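Local coordinates for protein group 1 truncated hemoglobin (Tetrahymena pyriformis, PDB 3AQ9) that binds one heme group per subunit and probably binds oxygen, consistent with roles in oxygen transport and nitric oxide detoxification, at residues Thr6-Leu11 with Phe53-Leu58; Lys26-Asp31 with Ile87-Ala92; Glu32-Phe37 with Asn80-Ala85. The protein carries 1 engineered substitution. All coordinates share one frame; numbering follows the deposited sequence.

Contact 1 (Thr6-Leu11 with Phe53-Leu58). With HEM (protoporphyrin IX containing Fe), chain C.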
loop_
_atom_site.group_PDB
_atom_site.type_symbol
_atom_site.label_atom_id
_atom_site.label_comp_id
_atom_site.label_asym_id
_atom_site.label_seq_id
_atom_site.Cartn_x
_atom_site.Cartn_y
_atom_site.Cartn_z
ATOM N N THR A 6 -3.846 6.042 16.528
ATOM C CA THR A 6 -3.548 6.318 15.147
ATOM C C THR A 6 -4.241 5.175 14.326
ATOM O O THR A 6 -4.669 4.169 14.925
ATOM C CB THR A 6 -2.047 6.182 14.931
ATOM O OG1 THR A 6 -1.635 4.891 15.402
ATOM C CG2 THR A 6 -1.236 7.327 15.687
ATOM N N ILE A 7 -4.366 5.350 13.022
ATOM C CA ILE A 7 -4.929 4.281 12.168
ATOM C C ILE A 7 -4.048 3.038 12.283
ATOM O O ILE A 7 -4.567 1.913 12.403
ATOM C CB ILE A 7 -5.040 4.766 10.695
ATOM C CG1 ILE A 7 -6.081 5.885 10.663
ATOM C CG2 ILE A 7 -5.346 3.532 9.770
ATOM C CD1 ILE A 7 -5.912 6.681 9.195
ATOM N N TYR A 8 -2.748 3.240 12.276
ATOM C CA TYR A 8 -1.830 2.141 12.555
ATOM C C TYR A 8 -2.165 1.357 13.829
ATOM O O TYR A 8 -2.222 0.105 13.764
ATOM C CB TYR A 8 -0.427 2.705 12.679
ATOM C CG TYR A 8 0.656 1.702 13.106
ATOM C CD1 TYR A 8 1.200 0.914 12.058
ATOM C CD2 TYR A 8 1.261 1.747 14.399
ATOM C CE1 TYR A 8 2.212 0.062 12.357
ATOM C CE2 TYR A 8 2.352 0.852 14.686
ATOM C CZ TYR A 8 2.792 0.105 13.499
ATOM O OH TYR A 8 3.832 -0.794 13.480
ATOM N N GLU A 9 -2.427 2.045 14.954
ATOM C CA GLU A 9 -2.767 1.263 16.167
ATOM C C GLU A 9 -4.155 0.562 15.967
ATOM O O GLU A 9 -4.370 -0.601 16.426
ATOM C CB GLU A 9 -2.829 2.224 17.318
ATOM C CG GLU A 9 -1.509 2.697 17.727
ATOM C CD GLU A 9 -1.594 3.785 18.841
ATOM O OE1 GLU A 9 -2.306 4.789 18.736
ATOM O OE2 GLU A 9 -0.990 3.572 19.882
ATOM N N LYS A 10 -5.080 1.281 15.296
ATOM C CA LYS A 10 -6.410 0.746 15.134
ATOM C C LYS A 10 -6.363 -0.535 14.274
ATOM O O LYS A 10 -7.196 -1.432 14.484
ATOM C CB LYS A 10 -7.321 1.797 14.514
ATOM C CG LYS A 10 -7.803 2.849 15.531
ATOM C CD LYS A 10 -8.355 4.084 14.764
ATOM C CE LYS A 10 -9.086 5.129 15.695
ATOM N NZ LYS A 10 -9.651 6.019 14.630
ATOM N N LEU A 11 -5.430 -0.597 13.332
ATOM C CA LEU A 11 -5.243 -1.816 12.453
ATOM C C LEU A 11 -4.692 -2.999 13.188
ATOM O O LEU A 11 -4.748 -4.122 12.656
ATOM C CB LEU A 11 -4.220 -1.496 11.258
ATOM C CG LEU A 11 -4.854 -0.608 10.375
ATOM C CD1 LEU A 11 -3.861 -0.167 9.311
ATOM C CD2 LEU A 11 -6.146 -1.309 9.810
ATOM N N PHE A 53 6.748 2.404 4.557
ATOM C CA PHE A 53 6.004 3.569 4.044
ATOM C C PHE A 53 4.574 3.644 4.623
ATOM O O PHE A 53 4.146 4.671 5.155
ATOM C CB PHE A 53 5.869 3.516 2.501
ATOM C CG PHE A 53 5.304 4.783 1.954
ATOM C CD1 PHE A 53 6.067 5.925 2.021
ATOM C CD2 PHE A 53 4.035 4.799 1.297
ATOM C CE1 PHE A 53 5.588 7.170 1.461
ATOM C CE2 PHE A 53 3.547 6.001 0.778
ATOM C CZ PHE A 53 4.323 7.205 0.835
ATOM N N LEU A 54 3.831 2.531 4.565
ATOM C CA LEU A 54 2.486 2.551 5.104
ATOM C C LEU A 54 2.498 2.697 6.614
ATOM O O LEU A 54 1.590 3.331 7.152
ATOM C CB LEU A 54 1.678 1.296 4.703
ATOM C CG LEU A 54 1.479 1.187 3.178
ATOM C CD1 LEU A 54 0.766 -0.279 2.962
ATOM C CD2 LEU A 54 0.663 2.359 2.594
ATOM N N THR A 55 3.485 2.145 7.326
ATOM C CA THR A 55 3.557 2.334 8.784
ATOM C C THR A 55 3.685 3.806 9.054
ATOM O O THR A 55 3.051 4.329 9.940
ATOM C CB THR A 55 4.784 1.612 9.302
ATOM O OG1 THR A 55 4.512 0.157 9.095
ATOM C CG2 THR A 55 4.980 1.795 10.811
ATOM N N MET A 56 4.606 4.439 8.308
ATOM C CA MET A 56 4.783 5.919 8.546
ATOM C C MET A 56 3.466 6.650 8.183
ATOM O O MET A 56 2.965 7.518 8.939
ATOM C CB MET A 56 5.918 6.379 7.592
ATOM C CG MET A 56 6.166 7.969 7.683
ATOM S SD MET A 56 5.044 8.792 6.489
ATOM C CE MET A 56 5.784 8.181 4.903
ATOM N N LEU A 57 2.856 6.330 7.066
ATOM C CA LEU A 57 1.734 7.163 6.579
ATOM C C LEU A 57 0.533 7.051 7.550
ATOM O O LEU A 57 -0.251 8.019 7.715
ATOM C CB LEU A 57 1.279 6.612 5.209
ATOM C CG LEU A 57 0.880 7.450 4.086
ATOM C CD1 LEU A 57 1.923 8.734 3.936
ATOM C CD2 LEU A 57 0.833 6.694 2.841
ATOM N N LEU A 58 0.386 5.828 8.154
ATOM C CA LEU A 58 -0.752 5.594 8.980
ATOM C C LEU A 58 -0.504 5.861 10.444
ATOM O O LEU A 58 -1.342 5.532 11.302
ATOM C CB LEU A 58 -1.254 4.117 8.745
ATOM C CG LEU A 58 -1.671 3.893 7.252
ATOM C CD1 LEU A 58 -2.089 2.347 7.137
ATOM C CD2 LEU A 58 -2.785 4.853 6.838
HETATM C CHA HEM C . 7.707 1.288 -5.744
HETATM C CHB HEM C . 4.070 -0.314 -8.630
HETATM C CHC HEM C . 0.926 2.354 -6.132
HETATM C CHD HEM C . 4.273 2.644 -2.558
HETATM C C1A HEM C . 6.989 0.637 -6.733
HETATM C C2A HEM C . 7.556 -0.203 -7.800
HETATM C C3A HEM C . 6.563 -0.654 -8.537
HETATM C C4A HEM C . 5.319 -0.099 -8.054
HETATM C CMA HEM C . 6.558 -1.591 -9.757
HETATM C CAA HEM C . 9.084 -0.602 -7.861
HETATM C CBA HEM C . 10.040 -0.399 -9.056
HETATM C CGA HEM C . 11.214 -1.434 -8.536
HETATM O O1A HEM C . 11.999 -1.034 -7.602
HETATM O O2A HEM C . 11.130 -2.713 -8.689
HETATM C C1B HEM C . 2.906 0.385 -8.200
HETATM C C2B HEM C . 1.688 0.348 -8.993
HETATM C C3B HEM C . 0.848 1.174 -8.348
HETATM C C4B HEM C . 1.548 1.608 -7.166
HETATM C CMB HEM C . 1.419 -0.393 -10.301
HETATM C CAB HEM C . -0.568 1.524 -8.824
HETATM C CBB HEM C . -0.821 2.822 -8.744
HETATM C C1C HEM C . 1.551 2.600 -4.897
HETATM C C2C HEM C . 0.881 3.119 -3.729
HETATM C C3C HEM C . 1.827 3.157 -2.770
HETATM C C4C HEM C . 3.074 2.677 -3.287
HETATM C CMC HEM C . -0.661 3.482 -3.675
HETATM C CAC HEM C . 1.695 3.574 -1.258
HETATM C CBC HEM C . 0.637 4.261 -0.829
HETATM C C1D HEM C . 5.499 2.316 -3.149
HETATM C C2D HEM C . 6.725 2.336 -2.395
HETATM C C3D HEM C . 7.733 1.954 -3.359
HETATM C C4D HEM C . 7.023 1.741 -4.578
HETATM C CMD HEM C . 7.003 2.699 -0.929
HETATM C CAD HEM C . 9.205 1.795 -3.089
HETATM C CBD HEM C . 9.990 3.028 -3.227
HETATM C CGD HEM C . 11.442 2.734 -2.784
HETATM O O1D HEM C . 12.181 3.673 -2.503
HETATM O O2D HEM C . 11.921 1.542 -3.007
HETATM N NA HEM C . 5.621 0.660 -6.961
HETATM N NB HEM C . 2.922 1.178 -7.036
HETATM N NC HEM C . 2.863 2.353 -4.621
HETATM N ND HEM C . 5.631 1.892 -4.498
HETATM FE FE HEM C . 4.269 1.542 -5.807
HETATM O O HOH W 1 -3.490 7.893 11.967
HETATM O O HOH W 2 3.834 -0.364 -4.789
#
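Y8 and L58 bring the two backbones together: their CA atoms lie 5.1 Å apart, and Y8 N donates to L58 O over 2.9 Å with an N-H...O angle of 160°. L58 is the first residue beyond helix 43-57 to leave helical geometry, and the opening turn of helix 7-11 meets its carbonyl. A water joins the same oxygen to the neighbouring amide, accepting from I7 N at 2.9 Å and donating to L58 O. T6 precedes this turn as the N-cap residue and forms a capping box with E9; E9 N donates to T6 OG1 over 3.0 Å, and T6 N returns a bond to the anti lone pair of E9 OE1. A short N-terminal helix set against the end of the E helix, here helix 43-57, fits the 2/2 fold of truncated hemoglobins. L58 supplies most of the apolar contact: its CD1 meets L11 CD1 at 3.8 Å, the two side chains crossing at about a right angle, while its CD2 lies 4.1 Å from I7 CG2. I7 and L11 also reach helix 101-112, through A107 and V103 respectively. With CG anti to the backbone N (chi1 174°), the Y8 ring reaches T55, whose CG2 lies 3.6 Å from Y8 CE1; T55 OG1 is bonded to T51 O. Earlier on helix 43-57, F53 CE2 lies 3.7 Å from the heme vinyl carbon CAC.

Contact 2 (Lys26-Asp31 with Ile87-Ala92)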
loop_
_atom_site.group_PDB
_atom_site.type_symbol
_atom_site.label_atom_id
_atom_site.label_comp_id
_atom_site.label_asym_id
_atom_site.label_seq_id
_atom_site.Cartn_x
_atom_site.Cartn_y
_atom_site.Cartn_z
ATOM N N LYS A 26 0.105 -10.750 -2.201
ATOM C CA LYS A 26 -0.465 -11.956 -2.791
ATOM C C LYS A 26 -1.658 -11.564 -3.680
ATOM O O LYS A 26 -1.857 -12.162 -4.759
ATOM C CB LYS A 26 -0.938 -12.928 -1.661
ATOM C CG LYS A 26 -1.629 -14.175 -2.104
ATOM C CD LYS A 26 -2.127 -14.882 -0.861
ATOM C CE LYS A 26 -2.683 -16.294 -0.938
ATOM N NZ LYS A 26 -3.641 -16.315 -2.006
ATOM N N LYS A 27 -2.454 -10.583 -3.256
ATOM C CA LYS A 27 -3.622 -10.238 -4.088
ATOM C C LYS A 27 -3.143 -9.440 -5.282
ATOM O O LYS A 27 -3.607 -9.676 -6.397
ATOM C CB LYS A 27 -4.574 -9.338 -3.262
ATOM C CG LYS A 27 -5.236 -10.265 -2.167
ATOM C CD LYS A 27 -6.265 -9.310 -1.411
ATOM C CE LYS A 27 -6.872 -10.098 -0.181
ATOM N NZ LYS A 27 -7.701 -11.234 -0.592
ATOM N N VAL A 28 -2.242 -8.477 -5.051
ATOM C CA VAL A 28 -1.779 -7.635 -6.217
ATOM C C VAL A 28 -1.119 -8.516 -7.290
ATOM O O VAL A 28 -1.365 -8.305 -8.498
ATOM C CB VAL A 28 -0.773 -6.573 -5.682
ATOM C CG1 VAL A 28 0.077 -5.936 -6.798
ATOM C CG2 VAL A 28 -1.515 -5.459 -4.890
ATOM N N LEU A 29 -0.324 -9.511 -6.874
ATOM C CA LEU A 29 0.381 -10.332 -7.849
ATOM C C LEU A 29 -0.524 -11.332 -8.542
ATOM O O LEU A 29 -0.065 -12.058 -9.439
ATOM C CB LEU A 29 1.551 -11.107 -7.132
ATOM C CG LEU A 29 2.634 -10.116 -6.620
ATOM C CD1 LEU A 29 3.769 -10.844 -5.706
ATOM C CD2 LEU A 29 3.395 -9.317 -7.777
ATOM N N ALA A 30 -1.806 -11.369 -8.162
ATOM C CA ALA A 30 -2.817 -12.198 -8.842
ATOM C C ALA A 30 -3.818 -11.316 -9.619
ATOM O O ALA A 30 -4.792 -11.818 -10.225
ATOM C CB ALA A 30 -3.555 -13.091 -7.857
ATOM N N ASP A 31 -3.603 -9.993 -9.584
ATOM C CA ASP A 31 -4.575 -9.064 -10.152
ATOM C C ASP A 31 -4.095 -8.638 -11.550
ATOM O O ASP A 31 -3.019 -8.092 -11.689
ATOM C CB ASP A 31 -4.674 -7.802 -9.237
ATOM C CG ASP A 31 -5.839 -6.889 -9.628
ATOM O OD1 ASP A 31 -6.077 -6.682 -10.867
ATOM O OD2 ASP A 31 -6.507 -6.301 -8.775
ATOM N N ILE A 87 -5.799 0.286 -4.290
ATOM C CA ILE A 87 -6.684 0.560 -3.118
ATOM C C ILE A 87 -7.668 -0.563 -2.884
ATOM O O ILE A 87 -7.850 -1.005 -1.700
ATOM C CB ILE A 87 -7.523 1.841 -3.364
ATOM C CG1 ILE A 87 -6.572 3.023 -3.465
ATOM C CG2 ILE A 87 -8.622 2.023 -2.280
ATOM C CD1 ILE A 87 -5.875 3.480 -2.078
ATOM N N GLU A 88 -8.258 -1.110 -3.973
ATOM C CA GLU A 88 -9.188 -2.229 -3.756
ATOM C C GLU A 88 -8.502 -3.445 -3.078
ATOM O O GLU A 88 -9.104 -4.107 -2.206
ATOM C CB GLU A 88 -9.777 -2.784 -5.048
ATOM C CG GLU A 88 -10.714 -1.653 -5.636
ATOM C CD GLU A 88 -11.149 -1.976 -7.061
ATOM O OE1 GLU A 88 -10.889 -3.058 -7.582
ATOM O OE2 GLU A 88 -11.782 -1.055 -7.643
ATOM N N ASN A 89 -7.295 -3.732 -3.566
ATOM C CA ASN A 89 -6.565 -4.878 -2.957
ATOM C C ASN A 89 -6.143 -4.608 -1.525
ATOM O O ASN A 89 -6.174 -5.541 -0.692
ATOM C CB ASN A 89 -5.337 -5.277 -3.781
ATOM C CG ASN A 89 -5.762 -6.028 -5.064
ATOM O OD1 ASN A 89 -6.347 -7.082 -4.971
ATOM N ND2 ASN A 89 -5.455 -5.492 -6.217
ATOM N N LEU A 90 -5.747 -3.372 -1.233
ATOM C CA LEU A 90 -5.384 -3.065 0.206
ATOM C C LEU A 90 -6.654 -3.165 1.050
ATOM O O LEU A 90 -6.655 -3.746 2.122
ATOM C CB LEU A 90 -4.808 -1.629 0.281
ATOM C CG LEU A 90 -4.385 -1.396 1.759
ATOM C CD1 LEU A 90 -3.310 -2.411 2.144
ATOM C CD2 LEU A 90 -3.722 -0.068 1.832
ATOM N N ALA A 91 -7.773 -2.610 0.569
ATOM C CA ALA A 91 -9.017 -2.712 1.359
ATOM C C ALA A 91 -9.423 -4.142 1.584
ATOM O O ALA A 91 -9.796 -4.479 2.722
ATOM C CB ALA A 91 -10.176 -1.909 0.674
ATOM N N ALA A 92 -9.337 -4.963 0.540
ATOM C CA ALA A 92 -9.760 -6.406 0.637
ATOM C C ALA A 92 -8.824 -7.134 1.677
ATOM O O ALA A 92 -9.280 -7.988 2.448
ATOM C CB ALA A 92 -9.711 -7.040 -0.658
#
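N89 and D31 face each other with their flat groups nearly perpendicular, the amide and carboxylate planes standing 80° apart. The amide nitrogen N89 ND2 donates to D31 OD2 over 2.9 Å; the oxygen lies close to the amide plane and the N-H...O angle is 161°. On the acid, the donor arrives from the anti side and 27° out of the carboxylate plane. The same OD2 has a salt-bridge partner in R33 NH2, while N89 ND2 also makes a weak bond to A85 O. A type I turn from V28 to D31 brings the acid round to N89 as helix 13-28 ends. In the 2/2 globin fold these elements correspond to the end of the B helix and the G helix, which face each other here with K27 CA and N89 CA 6.2 Å apart. K27 has CG anti to its carbonyl carbon, and its extended methylenes run across N89 toward A92. Its CB sits 3.3 Å from N89 OD1, its CD lies 4.2 Å from A92 CB, and its bent tip reaches a salt bridge with E96. V28 crosses N89 obliquely, CG2 to CB at 4.0 Å. A leucine in place of N89 would probably leave D31 OD2 without its amide donor, though still bridged to R33, and so hold the turn less firmly to helix 80-96. V28 also packs on I86 and F38.

Contact 3 (Glu32-Phe37 with Asn80-Ala85). With HEM (protoporphyrin IX containing Fe), chain C.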
loop_
_atom_site.group_PDB
_atom_site.type_symbol
_atom_site.label_atom_id
_atom_site.label_comp_id
_atom_site.label_asym_id
_atom_site.label_seq_id
_atom_site.Cartn_x
_atom_site.Cartn_y
_atom_site.Cartn_z
ATOM N N GLU A 32 -4.883 -8.979 -12.569
ATOM C CA GLU A 32 -4.413 -8.777 -13.949
ATOM C C GLU A 32 -4.195 -7.313 -14.211
ATOM O O GLU A 32 -3.449 -6.936 -15.149
ATOM C CB GLU A 32 -5.531 -9.232 -14.984
ATOM C CG GLU A 32 -5.771 -10.790 -14.884
ATOM C CD GLU A 32 -4.547 -11.639 -15.156
ATOM O OE1 GLU A 32 -3.694 -11.289 -15.921
ATOM O OE2 GLU A 32 -4.403 -12.674 -14.438
ATOM N N ARG A 33 -4.852 -6.438 -13.432
ATOM C CA ARG A 33 -4.642 -5.012 -13.739
ATOM C C ARG A 33 -3.248 -4.524 -13.383
ATOM O O ARG A 33 -2.790 -3.528 -13.934
ATOM C CB ARG A 33 -5.615 -4.099 -12.964
ATOM C CG ARG A 33 -7.018 -4.383 -13.349
ATOM C CD ARG A 33 -8.001 -3.650 -12.367
ATOM N NE ARG A 33 -7.998 -4.386 -11.051
ATOM C CZ ARG A 33 -8.820 -4.021 -10.052
ATOM N NH1 ARG A 33 -9.664 -2.999 -10.225
ATOM N NH2 ARG A 33 -8.777 -4.718 -8.882
ATOM N N VAL A 34 -2.579 -5.175 -12.448
ATOM C CA VAL A 34 -1.369 -4.574 -11.937
ATOM C C VAL A 34 -0.196 -5.579 -11.682
ATOM O O VAL A 34 0.925 -5.145 -11.410
ATOM C CB VAL A 34 -1.602 -3.832 -10.538
ATOM C CG1 VAL A 34 -2.330 -2.467 -10.795
ATOM C CG2 VAL A 34 -2.368 -4.744 -9.542
ATOM N N LYS A 35 -0.429 -6.869 -11.759
ATOM C CA LYS A 35 0.608 -7.770 -11.271
ATOM C C LYS A 35 1.881 -7.619 -12.081
ATOM O O LYS A 35 3.001 -7.803 -11.604
ATOM C CB LYS A 35 0.121 -9.230 -11.351
ATOM C CG LYS A 35 -0.157 -9.767 -12.818
ATOM C CD LYS A 35 -0.724 -11.119 -12.779
ATOM C CE LYS A 35 -0.496 -11.694 -14.264
ATOM N NZ LYS A 35 -1.371 -12.779 -14.405
ATOM N N HIS A 36 1.718 -7.319 -13.377
ATOM C CA HIS A 36 2.932 -7.328 -14.236
ATOM C C HIS A 36 3.928 -6.197 -13.925
ATOM O O HIS A 36 5.057 -6.294 -14.352
ATOM C CB HIS A 36 2.490 -7.140 -15.698
ATOM C CG HIS A 36 1.423 -6.096 -15.851
ATOM N ND1 HIS A 36 0.083 -6.341 -15.588
ATOM C CD2 HIS A 36 1.505 -4.786 -16.263
ATOM C CE1 HIS A 36 -0.615 -5.265 -15.946
ATOM N NE2 HIS A 36 0.218 -4.289 -16.305
ATOM N N PHE A 37 3.498 -5.092 -13.265
ATOM C CA PHE A 37 4.406 -4.012 -12.949
ATOM C C PHE A 37 5.551 -4.478 -12.044
ATOM O O PHE A 37 6.622 -3.875 -12.043
ATOM C CB PHE A 37 3.683 -2.834 -12.277
ATOM C CG PHE A 37 2.844 -2.083 -13.260
ATOM C CD1 PHE A 37 1.485 -2.336 -13.328
ATOM C CD2 PHE A 37 3.427 -1.138 -14.098
ATOM C CE1 PHE A 37 0.651 -1.691 -14.286
ATOM C CE2 PHE A 37 2.624 -0.471 -15.035
ATOM C CZ PHE A 37 1.246 -0.790 -15.135
ATOM N N ASN A 80 -5.170 5.849 -13.725
ATOM C CA ASN A 80 -6.154 5.689 -12.682
ATOM C C ASN A 80 -6.600 4.292 -12.354
ATOM O O ASN A 80 -6.772 3.929 -11.155
ATOM C CB ASN A 80 -7.359 6.467 -13.176
ATOM C CG ASN A 80 -8.023 7.031 -12.108
ATOM O OD1 ASN A 80 -7.428 7.888 -11.313
ATOM N ND2 ASN A 80 -9.316 6.638 -12.023
ATOM N N LEU A 81 -6.780 3.463 -13.363
ATOM C CA LEU A 81 -7.287 2.107 -13.008
ATOM C C LEU A 81 -6.266 1.320 -12.193
ATOM O O LEU A 81 -6.597 0.375 -11.429
ATOM C CB LEU A 81 -7.658 1.330 -14.290
ATOM C CG LEU A 81 -6.404 0.761 -14.969
ATOM C CD1 LEU A 81 -6.697 -0.621 -15.273
ATOM C CD2 LEU A 81 -6.222 1.465 -16.154
ATOM N N HIS A 82 -4.986 1.653 -12.371
ATOM C CA HIS A 82 -3.953 0.940 -11.588
ATOM C C HIS A 82 -4.006 1.361 -10.122
ATOM O O HIS A 82 -3.926 0.502 -9.241
ATOM C CB HIS A 82 -2.561 1.322 -12.071
ATOM C CG HIS A 82 -2.332 1.009 -13.515
ATOM N ND1 HIS A 82 -2.532 -0.251 -14.078
ATOM C CD2 HIS A 82 -1.881 1.812 -14.516
ATOM C CE1 HIS A 82 -2.263 -0.173 -15.390
ATOM N NE2 HIS A 82 -1.880 1.071 -15.669
ATOM N N PHE A 83 -4.245 2.656 -9.856
ATOM C CA PHE A 83 -4.301 3.064 -8.450
ATOM C C PHE A 83 -5.571 2.534 -7.835
ATOM O O PHE A 83 -5.543 2.093 -6.685
ATOM C CB PHE A 83 -4.299 4.625 -8.385
ATOM C CG PHE A 83 -4.092 5.161 -6.954
ATOM C CD1 PHE A 83 -2.829 5.515 -6.554
ATOM C CD2 PHE A 83 -5.214 5.374 -6.128
ATOM C CE1 PHE A 83 -2.571 6.045 -5.300
ATOM C CE2 PHE A 83 -5.023 5.910 -4.825
ATOM C CZ PHE A 83 -3.676 6.226 -4.416
ATOM N N ASP A 84 -6.704 2.562 -8.545
ATOM C CA ASP A 84 -7.901 1.919 -7.978
ATOM C C ASP A 84 -7.724 0.442 -7.612
ATOM O O ASP A 84 -8.169 -0.046 -6.589
ATOM C CB ASP A 84 -9.059 1.940 -8.995
ATOM C CG ASP A 84 -9.678 3.357 -9.150
ATOM O OD1 ASP A 84 -10.514 3.509 -10.046
ATOM O OD2 ASP A 84 -9.343 4.282 -8.354
ATOM N N ALA A 85 -6.956 -0.274 -8.432
ATOM C CA ALA A 85 -6.728 -1.690 -8.136
ATOM C C ALA A 85 -5.900 -1.828 -6.853
ATOM O O ALA A 85 -6.148 -2.732 -6.054
ATOM C CB ALA A 85 -5.941 -2.365 -9.357
HETATM C CHA HEM C . 7.707 1.288 -5.744
HETATM C CHB HEM C . 4.070 -0.314 -8.630
HETATM C CHC HEM C . 0.926 2.354 -6.132
HETATM C CHD HEM C . 4.273 2.644 -2.558
HETATM C C1A HEM C . 6.989 0.637 -6.733
HETATM C C2A HEM C . 7.556 -0.203 -7.800
HETATM C C3A HEM C . 6.563 -0.654 -8.537
HETATM C C4A HEM C . 5.319 -0.099 -8.054
HETATM C CMA HEM C . 6.558 -1.591 -9.757
HETATM C CAA HEM C . 9.084 -0.602 -7.861
HETATM C CBA HEM C . 10.040 -0.399 -9.056
HETATM C CGA HEM C . 11.214 -1.434 -8.536
HETATM O O1A HEM C . 11.999 -1.034 -7.602
HETATM O O2A HEM C . 11.130 -2.713 -8.689
HETATM C C1B HEM C . 2.906 0.385 -8.200
HETATM C C2B HEM C . 1.688 0.348 -8.993
HETATM C C3B HEM C . 0.848 1.174 -8.348
HETATM C C4B HEM C . 1.548 1.608 -7.166
HETATM C CMB HEM C . 1.419 -0.393 -10.301
HETATM C CAB HEM C . -0.568 1.524 -8.824
HETATM C CBB HEM C . -0.821 2.822 -8.744
HETATM C C1C HEM C . 1.551 2.600 -4.897
HETATM C C2C HEM C . 0.881 3.119 -3.729
HETATM C C3C HEM C . 1.827 3.157 -2.770
HETATM C C4C HEM C . 3.074 2.677 -3.287
HETATM C CMC HEM C . -0.661 3.482 -3.675
HETATM C CAC HEM C . 1.695 3.574 -1.258
HETATM C CBC HEM C . 0.637 4.261 -0.829
HETATM C C1D HEM C . 5.499 2.316 -3.149
HETATM C C2D HEM C . 6.725 2.336 -2.395
HETATM C C3D HEM C . 7.733 1.954 -3.359
HETATM C C4D HEM C . 7.023 1.741 -4.578
HETATM C CMD HEM C . 7.003 2.699 -0.929
HETATM C CAD HEM C . 9.205 1.795 -3.089
HETATM C CBD HEM C . 9.990 3.028 -3.227
HETATM C CGD HEM C . 11.442 2.734 -2.784
HETATM O O1D HEM C . 12.181 3.673 -2.503
HETATM O O2D HEM C . 11.921 1.542 -3.007
HETATM N NA HEM C . 5.621 0.660 -6.961
HETATM N NB HEM C . 2.922 1.178 -7.036
HETATM N NC HEM C . 2.863 2.353 -4.621
HETATM N ND HEM C . 5.631 1.892 -4.498
HETATM FE FE HEM C . 4.269 1.542 -5.807
HETATM O O HOH W 3 -9.237 -0.575 -11.793
HETATM O O HOH W 2 3.834 -0.364 -4.789
#
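R33, A85 and H82 carry most of the buried surface where the loop after helix 13-28 meets the start of helix 80-96, the B-to-E connection and G helix of the 2/2 globin fold, at the margin of the heme pocket. The R33 guanidinium lies flat over the A85 methyl: A85 CB is 3.3 Å above the centre of the guanidinium plane. A bend at chi3 (-74°) turns the group into this position. Its polar ends are well supplied, since NH2 pairs with D31, NH1 pairs with E88, and NH1 also donates at 2.9 Å to a water that donates to L81 O. The A85 methyl is shared with V34, whose CG1 is 3.9 Å from A85 CB.

H82 is met at an edge and on both faces. Its ND1 donates to R33 O over 3.3 Å; the oxygen stays near the imidazole plane, but an N-H...O angle of 138° shows a long, bent bond. Over one ring face stands F37 in a T-shaped stack, the phenyl edge directed at the imidazole with centroids 4.7 Å apart and planes at 76°. F37 CE1 makes the closest approach, 3.5 Å from H82 CE1, offset toward the rim. L81 CG lies over the opposite imidazole face. The bond to R33 O, though long, is likely to favour this rotation of the ring. Both partners of the stack belong to the heme pocket: H82 O lies 3.5 Å from the vinyl carbon CAB, and F37 CD1 lies 3.6 Å from the heme methyl CMB.

Overall arrangement
Contacts 2 and 3 are neighbours, with centres about 9 Å apart, and both use helix 80-96; their first segments, 26-31 and 32-37, are consecutive. Contact 3 is nested inside the loop that contact 2 closes, and V28 O of contact 2 packs against K35 CB of contact 3. Contact 1 lies across the chain's centre, about 18 Å from contact 2 and 23 Å from contact 3, measured between centres. Its segments alternate with theirs: 6-11 comes first, while 53-58 falls between 32-37 and 80-85. Contact 1 touches the heme through helix 43-57, contact 3 through both helix 80-96 and the segment 32-37, so the heme is touched from two separate parts of the globin fold.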